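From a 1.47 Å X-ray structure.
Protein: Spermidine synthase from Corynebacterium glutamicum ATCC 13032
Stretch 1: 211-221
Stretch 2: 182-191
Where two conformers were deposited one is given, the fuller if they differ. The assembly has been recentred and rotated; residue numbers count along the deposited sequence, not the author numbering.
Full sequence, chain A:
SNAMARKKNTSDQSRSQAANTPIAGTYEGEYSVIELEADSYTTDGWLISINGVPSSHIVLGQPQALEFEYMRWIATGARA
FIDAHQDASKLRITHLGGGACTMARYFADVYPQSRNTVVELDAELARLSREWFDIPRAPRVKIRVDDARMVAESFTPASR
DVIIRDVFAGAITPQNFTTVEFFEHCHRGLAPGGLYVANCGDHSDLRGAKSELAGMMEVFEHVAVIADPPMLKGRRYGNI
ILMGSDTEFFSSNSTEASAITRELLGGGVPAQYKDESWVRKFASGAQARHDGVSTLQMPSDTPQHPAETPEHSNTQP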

ATOM      1  N   SER A 211       9.577  11.785  -8.061  1.00 15.65           N
ATOM      2  CA  SER A 211       9.013  12.963  -7.416  0.50 15.76           C
ATOM      3  C   SER A 211       8.356  12.611  -6.066  1.00 15.70           C
ATOM      4  O   SER A 211       8.425  13.390  -5.112  1.00 15.61           O
ATOM      5  CB  SER A 211       8.020  13.656  -8.341  0.50 16.38           C
ATOM      6  OG  SER A 211       8.732  14.398  -9.332  0.50 17.80           O
ATOM      7  N   GLU A 212       7.738  11.429  -5.982  1.00 14.66           N
ATOM      8  CA  GLU A 212       7.152  11.020  -4.683  1.00 13.97           C
ATOM      9  C   GLU A 212       8.275  10.879  -3.681  1.00 13.73           C
ATOM     10  O   GLU A 212       8.160  11.362  -2.541  1.00 13.21           O
ATOM     11  CB  GLU A 212       6.383   9.694  -4.789  1.00 13.99           C
ATOM     12  CG  GLU A 212       5.123   9.802  -5.603  1.00 14.31           C
ATOM     13  CD  GLU A 212       4.069   8.867  -5.128  1.00 16.83           C
ATOM     14  OE1 GLU A 212       3.840   8.913  -3.911  1.00 21.39           O
ATOM     15  OE2 GLU A 212       3.424   8.197  -5.959  1.00 19.17           O
ATOM     16  N   LEU A 213       9.331  10.166  -4.077  1.00 14.00           N
ATOM     17  CA  LEU A 213      10.485  10.026  -3.194  1.00 13.96           C
ATOM     18  C   LEU A 213      11.101  11.367  -2.760  1.00 14.27           C
ATOM     19  O   LEU A 213      11.474  11.535  -1.583  1.00 15.50           O
ATOM     20  CB  LEU A 213      11.583   9.122  -3.805  1.00 14.51           C
ATOM     21  CG  LEU A 213      11.125   7.656  -3.867  1.00 14.56           C
ATOM     22  CD1 LEU A 213      11.971   6.908  -4.925  1.00 17.35           C
ATOM     23  CD2 LEU A 213      11.270   7.002  -2.505  1.00 15.53           C
ATOM     24  N   ALA A 214      11.261  12.299  -3.710  1.00 14.44           N
ATOM     25  CA  ALA A 214      11.760  13.631  -3.365  1.00 15.96           C
ATOM     26  C   ALA A 214      10.917  14.295  -2.256  1.00 15.82           C
ATOM     27  O   ALA A 214      11.451  14.847  -1.291  1.00 16.66           O
ATOM     28  CB  ALA A 214      11.846  14.537  -4.628  1.00 16.69           C
ATOM     29  N   GLY A 215       9.590  14.156  -2.331  1.00 15.58           N
ATOM     30  CA  GLY A 215       8.733  14.753  -1.314  1.00 15.91           C
ATOM     31  C   GLY A 215       8.863  14.015   0.010  1.00 14.66           C
ATOM     32  O   GLY A 215       8.930  14.632   1.060  1.00 15.46           O
HETATM   33  N   MSE A 216       8.912  12.687  -0.069  1.00 14.61           N
HETATM   34  CA  MSE A 216       9.093  11.866   1.141  1.00 14.58           C
HETATM   35  C   MSE A 216      10.400  12.231   1.867  1.00 14.47           C
HETATM   36  O   MSE A 216      10.444  12.253   3.107  1.00 14.80           O
HETATM   37  CB  MSE A 216       9.071  10.375   0.801  1.00 13.83           C
HETATM   38  CG  MSE A 216       7.654   9.953   0.336  1.00 13.14           C
HETATM   39 SE   MSE A 216       7.710   8.228  -0.561  0.70 13.59          SE
HETATM   40  CE  MSE A 216       8.172   7.202   1.013  1.00 13.98           C
HETATM   41  N   MSE A 217      11.455  12.531   1.098  1.00 15.22           N
HETATM   42  CA  MSE A 217      12.751  12.852   1.713  1.00 17.07           C
HETATM   43  C   MSE A 217      12.778  14.193   2.455  1.00 17.41           C
HETATM   44  O   MSE A 217      13.656  14.406   3.294  1.00 19.01           O
HETATM   45  CB  MSE A 217      13.881  12.757   0.683  1.00 17.75           C
HETATM   46  CG  MSE A 217      14.203  11.327   0.315  1.00 20.30           C
HETATM   47 SE   MSE A 217      15.642  11.230  -0.974  0.75 29.83          SE
HETATM   48  CE  MSE A 217      14.620  11.103  -2.478  1.00 24.39           C
ATOM     49  N   GLU A 218      11.833  15.083   2.151  1.00 18.53           N
ATOM     50  CA  GLU A 218      11.709  16.331   2.921  1.00 19.33           C
ATOM     51  C   GLU A 218      11.040  16.114   4.274  1.00 17.69           C
ATOM     52  O   GLU A 218      11.085  16.973   5.159  1.00 20.22           O
ATOM     53  CB  GLU A 218      10.835  17.339   2.159  1.00 20.86           C
ATOM     54  CG  GLU A 218      11.383  17.931   0.948  1.00 24.62           C
ATOM     55  CD  GLU A 218      10.542  19.136   0.512  1.00 25.23           C
ATOM     56  OE1 GLU A 218       9.877  19.800   1.357  1.00 29.75           O
ATOM     57  OE2 GLU A 218      10.546  19.390  -0.684  1.00 30.68           O
ATOM     58  N   VAL A 219      10.321  15.001   4.409  1.00 15.86           N
ATOM     59  CA  VAL A 219       9.450  14.765   5.546  1.00 15.25           C
ATOM     60  C   VAL A 219       9.986  13.674   6.497  1.00 15.26           C
ATOM     61  O   VAL A 219       9.905  13.825   7.738  1.00 17.34           O
ATOM     62  CB  VAL A 219       8.054  14.394   5.041  1.00 14.70           C
ATOM     63  CG1 VAL A 219       7.133  14.042   6.197  1.00 16.11           C
ATOM     64  CG2 VAL A 219       7.471  15.568   4.267  1.00 15.12           C
ATOM     65  N   PHE A 220      10.468  12.566   5.922  1.00 14.00           N
ATOM     66  CA  PHE A 220      11.002  11.416   6.675  1.00 14.70           C
ATOM     67  C   PHE A 220      12.517  11.457   6.631  1.00 14.23           C
ATOM     68  O   PHE A 220      13.100  11.752   5.593  1.00 15.76           O
ATOM     69  CB  PHE A 220      10.519  10.096   6.052  1.00 13.84           C
ATOM     70  CG  PHE A 220       9.012   9.903   6.149  1.00 13.89           C
ATOM     71  CD1 PHE A 220       8.433   9.516   7.339  1.00 11.89           C
ATOM     72  CD2 PHE A 220       8.181  10.253   5.078  1.00 14.45           C
ATOM     73  CE1 PHE A 220       7.043   9.362   7.452  1.00 13.93           C
ATOM     74  CE2 PHE A 220       6.782  10.093   5.170  1.00 15.57           C
ATOM     75  CZ  PHE A 220       6.213   9.681   6.385  1.00 13.59           C
ATOM     76  N   GLU A 221      13.159  11.050   7.720  1.00 14.29           N
ATOM     77  CA  GLU A 221      14.634  11.021   7.740  1.00 14.61           C
ATOM     78  C   GLU A 221      15.199   9.911   6.851  1.00 13.29           C
ATOM     79  O   GLU A 221      16.307  10.012   6.349  1.00 15.77           O
ATOM     80  CB  GLU A 221      15.148  10.804   9.174  1.00 15.72           C
ATOM     81  CG  GLU A 221      14.914  11.979  10.142  1.00 20.30           C
ATOM     82  CD  GLU A 221      15.376  11.625  11.562  1.00 26.90           C
ATOM     83  OE1 GLU A 221      16.525  11.128  11.713  1.00 30.77           O
ATOM     84  OE2 GLU A 221      14.600  11.827  12.521  1.00 31.84           O
TER
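Stretch 2 182-191: FFEHCHRGLA

Stretch 2 is helical from Phe182 to Gly189, continuing a helix that begins earlier in the chain, and then turns extended at Leu190 and Ala191. Leu190, at phi/psi -72/139°, is the first residue to leave helical geometry, although its N still reaches back to Cys186 O at 3.1 Å. This helix packs on the helix of stretch 1, which also enters from earlier in the chain. The two run in broadly the same direction: their axes cross at -43° and approach to 9.2 Å. The backbones come near each other at Met216 and Phe183, with CA atoms 6.3 Å apart, and at Val219 and Glu184, with CA atoms 6.1 Å apart. In stretch 1 the chain is extended by Phe220 (-102/144°), whose N is held by Met216 O at 2.8 Å. No hydrogen bond links the two stretches; the contact, which buries 453 Å² over both sides, rests on packing.

Phe183 is the knob of the interface. Its CB points toward stretch 1, and with chi1 in the m well (-59°) its ring enters a hole formed by Glu212, Gly215, Met216 and Val219. Gly215 leaves room for the ring: its C lies 3.6 Å from Phe183 CD2, and a CB at this position would stand only 3.0 Å from Phe183 CE2. Glu212 O approaches Phe183 CE2 at 3.5 Å. Selenomethionine Met216 covers one face of the ring, its CG 3.6 Å from the Phe183 ring centroid and 9° off the normal, a CH-pi contact; its SE lies farther out, 4.8 Å from the same centroid and oblique to it.

One turn further along stretch 1, Val219 points toward stretch 2 and fits against successive parts of its helix. Val219 CG1 is 3.6 Å from Phe183 O and 3.5 Å from His187 CB, while Val219 CG2 meets Phe183 CB at 3.9 Å and Glu184 CD at 3.8 Å. The Glu184 CB points away, so this last contact depends on the side chain bending back.

Phe220 extends the contact toward the end of the stretch 2 helix. Its CB points sideways, but the ring comes nearer, bringing Phe220 CE1 within 3.7 Å of His187 CD2 and 3.8 Å of Leu190 CD1. The Leu190 methyl lies at the edge of the phenyl ring. The Phe220 and His187 rings meet obliquely, their planes at 59° and centroids 5.4 Å apart, while His187 NE2 is hydrogen-bonded elsewhere in the structure.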

ATOM      1  N   PHE A 182       0.757  16.094   1.796  1.00 11.61           N
ATOM      2  CA  PHE A 182       0.207  14.782   2.141  1.00 12.06           C
ATOM      3  C   PHE A 182       1.159  14.006   3.041  1.00 12.01           C
ATOM      4  O   PHE A 182       0.728  13.486   4.063  1.00 11.71           O
ATOM      5  CB  PHE A 182      -0.109  13.978   0.883  1.00 12.51           C
ATOM      6  CG  PHE A 182      -0.496  12.550   1.163  1.00 11.36           C
ATOM      7  CD1 PHE A 182      -1.713  12.240   1.777  1.00 14.39           C
ATOM      8  CD2 PHE A 182       0.368  11.509   0.818  1.00 12.30           C
ATOM      9  CE1 PHE A 182      -2.051  10.898   2.027  1.00 13.63           C
ATOM     10  CE2 PHE A 182       0.027  10.195   1.054  1.00 13.34           C
ATOM     11  CZ  PHE A 182      -1.162   9.883   1.665  1.00 12.85           C
ATOM     12  N   PHE A 183       2.438  13.995   2.688  1.00 11.48           N
ATOM     13  CA  PHE A 183       3.428  13.262   3.489  1.00 10.94           C
ATOM     14  C   PHE A 183       3.548  13.854   4.893  1.00 11.22           C
ATOM     15  O   PHE A 183       3.702  13.115   5.862  1.00 11.85           O
ATOM     16  CB  PHE A 183       4.802  13.206   2.808  1.00 11.00           C
ATOM     17  CG  PHE A 183       4.754  12.545   1.450  1.00 11.45           C
ATOM     18  CD1 PHE A 183       4.039  11.358   1.252  1.00 12.40           C
ATOM     19  CD2 PHE A 183       5.407  13.134   0.359  1.00 12.84           C
ATOM     20  CE1 PHE A 183       3.976  10.780  -0.028  1.00 12.44           C
ATOM     21  CE2 PHE A 183       5.363  12.561  -0.902  1.00 13.28           C
ATOM     22  CZ  PHE A 183       4.636  11.399  -1.098  1.00 12.89           C
ATOM     23  N   GLU A 184       3.409  15.188   5.005  1.00 10.44           N
ATOM     24  CA  GLU A 184       3.463  15.838   6.322  1.00 11.85           C
ATOM     25  C   GLU A 184       2.285  15.410   7.198  1.00 11.37           C
ATOM     26  O   GLU A 184       2.458  15.212   8.424  1.00 11.83           O
ATOM     27  CB  GLU A 184       3.467  17.384   6.224  1.00 12.11           C
ATOM     28  CG  GLU A 184       4.792  17.978   5.680  1.00 12.48           C
ATOM     29  CD  GLU A 184       5.964  18.053   6.706  1.00 16.34           C
ATOM     30  OE1 GLU A 184       5.931  17.403   7.788  1.00 19.51           O
ATOM     31  OE2 GLU A 184       6.954  18.767   6.390  1.00 19.40           O
ATOM     32  N   HIS A 185       1.093  15.276   6.603  1.00 10.72           N
ATOM     33  CA  HIS A 185      -0.042  14.770   7.364  1.00 10.36           C
ATOM     34  C   HIS A 185       0.214  13.339   7.860  1.00 11.49           C
ATOM     35  O   HIS A 185      -0.063  13.017   9.020  1.00 11.04           O
ATOM     36  CB  HIS A 185      -1.318  14.846   6.551  1.00 10.97           C
ATOM     37  CG  HIS A 185      -1.829  16.237   6.387  1.00 12.77           C
ATOM     38  ND1 HIS A 185      -2.094  16.832   5.168  1.00 15.21           N
ATOM     39  CD2 HIS A 185      -2.053  17.182   7.326  1.00 11.50           C
ATOM     40  CE1 HIS A 185      -2.545  18.067   5.386  1.00 11.38           C
ATOM     41  NE2 HIS A 185      -2.519  18.293   6.681  1.00 17.32           N
ATOM     42  N   CYS A 186       0.739  12.506   6.969  1.00 11.01           N
ATOM     43  CA  CYS A 186       1.095  11.121   7.338  1.00 10.41           C
ATOM     44  C   CYS A 186       2.124  11.081   8.446  1.00 11.05           C
ATOM     45  O   CYS A 186       1.971  10.325   9.398  1.00 11.76           O
ATOM     46  CB  CYS A 186       1.583  10.343   6.107  1.00 10.93           C
ATOM     47  SG  CYS A 186       0.293  10.011   4.910  1.00 12.50           S
ATOM     48  N   HIS A 187       3.138  11.944   8.351  1.00 11.81           N
ATOM     49  CA  HIS A 187       4.169  11.987   9.385  1.00 11.81           C
ATOM     50  C   HIS A 187       3.607  12.377  10.763  1.00 10.93           C
ATOM     51  O   HIS A 187       3.907  11.749  11.778  1.00 12.65           O
ATOM     52  CB  HIS A 187       5.309  12.905   8.949  1.00 10.45           C
ATOM     53  CG  HIS A 187       6.470  12.880   9.879  1.00 12.56           C
ATOM     54  ND1 HIS A 187       6.526  13.619  11.036  1.00 14.32           N
ATOM     55  CD2 HIS A 187       7.606  12.150   9.836  1.00 12.94           C
ATOM     56  CE1 HIS A 187       7.654  13.348  11.668  1.00 14.54           C
ATOM     57  NE2 HIS A 187       8.330  12.463  10.962  1.00 13.69           N
ATOM     58  N   ARG A 188       2.736  13.401  10.789  1.00 10.59           N
ATOM     59  CA  ARG A 188       2.100  13.762  12.030  1.00 11.34           C
ATOM     60  C   ARG A 188       1.311  12.597  12.621  1.00 11.01           C
ATOM     61  O   ARG A 188       1.371  12.349  13.827  1.00 12.12           O
ATOM     62  CB  ARG A 188       1.162  14.943  11.825  1.00 11.81           C
ATOM     63  CG  ARG A 188       0.482  15.404  13.146  1.00 11.46           C
ATOM     64  CD  ARG A 188      -0.447  16.619  12.885  1.00 10.95           C
ATOM     65  NE  ARG A 188      -1.570  16.200  12.062  1.00 12.01           N
ATOM     66  CZ  ARG A 188      -1.743  16.487  10.772  1.00 11.76           C
ATOM     67  NH1 ARG A 188      -0.933  17.322  10.120  1.00 11.68           N
ATOM     68  NH2 ARG A 188      -2.771  15.946  10.117  1.00 12.80           N
ATOM     69  N   GLY A 189       0.548  11.893  11.784  1.00 10.40           N
ATOM     70  CA  GLY A 189      -0.276  10.799  12.322  1.00 11.39           C
ATOM     71  C   GLY A 189       0.530   9.620  12.829  1.00 10.74           C
ATOM     72  O   GLY A 189       0.035   8.890  13.664  1.00 11.79           O
ATOM     73  N   LEU A 190       1.731   9.381  12.289  1.00 12.00           N
ATOM     74  CA  LEU A 190       2.519   8.225  12.703  1.00 11.30           C
ATOM     75  C   LEU A 190       3.094   8.381  14.098  1.00 12.07           C
ATOM     76  O   LEU A 190       3.597   9.468  14.473  1.00 13.65           O
ATOM     77  CB  LEU A 190       3.659   7.987  11.707  1.00 11.64           C
ATOM     78  CG  LEU A 190       3.198   7.339  10.398  1.00 11.63           C
ATOM     79  CD1 LEU A 190       4.332   7.433   9.357  1.00 13.82           C
ATOM     80  CD2 LEU A 190       2.736   5.879  10.592  1.00 12.95           C
ATOM     81  N   ALA A 191       3.054   7.286  14.856  1.00 12.47           N
ATOM     82  CA  ALA A 191       3.871   7.202  16.074  1.00 14.17           C
ATOM     83  C   ALA A 191       5.323   7.562  15.727  1.00 13.24           C
ATOM     84  O   ALA A 191       5.774   7.303  14.620  1.00 13.50           O
ATOM     85  CB  ALA A 191       3.836   5.763  16.598  1.00 15.02           C
TER